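Local atomic coordinates of putative thioesterase II (PDB entry 3BBJ), a protein that probably hydrolyses acyl-CoA thioesters, as a putative thioesterase II built from two hot-dog domains. Residues E25-P28 / G29-I32. Sequence-based numbering, arbitrary orientation.
Sequences ELDP and GYLI
Asp27 OD1 takes a hydrogen bond from Gly29 N at 2.9 Å, nearly straight at 160°, although the donor lies above the carboxylate plane. The torsion of Asp27 makes this possible: with CG opposite the backbone N and beside the carbonyl carbon (chi1 177°), the carboxylate leans forward over the turn. OD2, the other oxygen, sits at the edge of the Tyr30 ring, 3.5 Å from CE1, and the carboxylate and ring planes stand 80° apart. A salt bridge with Arg7 NE of helix 7-11 gives OD2 a charged partner in addition to the ring edge.

The backbone adds two bonds of the i to i+3 kind. Tyr30 N donates to Asp27 O over 3.0 Å, and Leu31 N to the carbonyl of Pro28, whose O lies 3.2 Å away. Pro28 and Gly29 have near-helical backbone angles, and Tyr30 has the values expected at the third position of a type I turn, which fits two overlapping type I turns, 27-30 and 28-31. Leu31 folds back on the second turn, its CD1 3.9 Å from Pro28 CB. The Tyr30 ring meanwhile stacks on Tyr40, whose hydroxyl oxygen accepts a hydrogen bond from Asp27 N.

With an alanine here instead of Asp27, Gly29 N would probably lose its side-chain acceptor and Arg7 its carboxylate mate. The Gly29 N to Asp27 OD1 bond, from N-H of i+2 to side-chain oxygen of i, defines an Asx turn, and the Tyr30 N to Asp27 O bond superposes a beta turn on it, with proline suited to the second position; the pair follows strand 21-26 and starts the loop to helix 38-51 in the N-terminal hot-dog domain.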
loop_
_atom_site.group_PDB
_atom_site.type_symbol
_atom_site.label_atom_id
_atom_site.label_comp_id
_atom_site.label_asym_id
_atom_site.label_seq_id
_atom_site.Cartn_x
_atom_site.Cartn_y
_atom_site.Cartn_z
ATOM N N GLU A 25 -6.303 -5.860 25.668
ATOM C CA GLU A 25 -5.503 -5.070 26.623
ATOM C C GLU A 25 -4.195 -4.633 25.976
ATOM O O GLU A 25 -3.358 -5.463 25.632
ATOM C CB GLU A 25 -5.188 -5.879 27.902
ATOM C CG GLU A 25 -6.007 -5.469 29.132
ATOM C CD GLU A 25 -5.448 -4.229 29.827
ATOM O OE1 GLU A 25 -4.207 -4.056 29.873
ATOM O OE2 GLU A 25 -6.255 -3.430 30.344
ATOM N N LEU A 26 -4.011 -3.331 25.817
ATOM C CA LEU A 26 -2.791 -2.827 25.188
ATOM C C LEU A 26 -1.670 -2.844 26.214
ATOM O O LEU A 26 -1.761 -2.224 27.267
ATOM C CB LEU A 26 -2.985 -1.432 24.586
ATOM C CG LEU A 26 -4.108 -1.324 23.547
ATOM C CD1 LEU A 26 -3.832 -0.149 22.669
ATOM C CD2 LEU A 26 -4.263 -2.595 22.701
ATOM N N ASP A 27 -0.632 -3.597 25.881
ATOM C CA ASP A 27 0.488 -3.825 26.763
ATOM C C ASP A 27 1.453 -2.639 26.677
ATOM O O ASP A 27 2.017 -2.360 25.609
ATOM C CB ASP A 27 1.153 -5.148 26.360
ATOM C CG ASP A 27 2.389 -5.464 27.166
ATOM O OD1 ASP A 27 2.838 -4.625 27.969
ATOM O OD2 ASP A 27 2.929 -6.552 26.969
ATOM N N PRO A 28 1.656 -1.939 27.807
ATOM C CA PRO A 28 2.493 -0.731 27.811
ATOM C C PRO A 28 3.970 -0.984 27.468
ATOM O O PRO A 28 4.728 -0.032 27.237
ATOM C CB PRO A 28 2.346 -0.209 29.243
ATOM C CG PRO A 28 1.949 -1.383 30.042
ATOM C CD PRO A 28 1.130 -2.247 29.151
ATOM N N GLY A 29 4.373 -2.254 27.483
ATOM C CA GLY A 29 5.705 -2.655 27.038
ATOM C C GLY A 29 5.961 -2.360 25.556
ATOM O O GLY A 29 7.109 -2.376 25.109
ATOM N N TYR A 30 4.892 -2.100 24.799
ATOM C CA TYR A 30 4.997 -1.803 23.362
ATOM C C TYR A 30 4.864 -0.313 23.082
ATOM O O TYR A 30 4.670 0.100 21.927
ATOM C CB TYR A 30 3.968 -2.618 22.571
ATOM C CG TYR A 30 4.281 -4.109 22.592
ATOM C CD1 TYR A 30 3.841 -4.911 23.638
ATOM C CD2 TYR A 30 5.066 -4.697 21.603
ATOM C CE1 TYR A 30 4.136 -6.264 23.678
ATOM C CE2 TYR A 30 5.372 -6.058 21.638
ATOM C CZ TYR A 30 4.904 -6.830 22.686
ATOM O OH TYR A 30 5.188 -8.169 22.758
ATOM N N LEU A 31 5.007 0.496 24.141
ATOM C CA LEU A 31 4.940 1.943 24.007
ATOM C C LEU A 31 6.250 2.396 23.421
ATOM O O LEU A 31 7.304 1.843 23.738
ATOM C CB LEU A 31 4.710 2.632 25.356
ATOM C CG LEU A 31 3.322 2.558 26.005
ATOM C CD1 LEU A 31 3.417 3.072 27.440
ATOM C CD2 LEU A 31 2.242 3.332 25.235
ATOM N N ILE A 32 6.163 3.383 22.544
ATOM C CA ILE A 32 7.333 4.016 21.970
ATOM C C ILE A 32 7.446 5.469 22.486
ATOM O O ILE A 32 7.910 6.348 21.788
ATOM C CB ILE A 32 7.251 4.002 20.411
ATOM C CG1 ILE A 32 5.988 4.698 19.911
ATOM C CG2 ILE A 32 7.280 2.613 19.884
ATOM C CD1 ILE A 32 6.005 4.958 18.416
#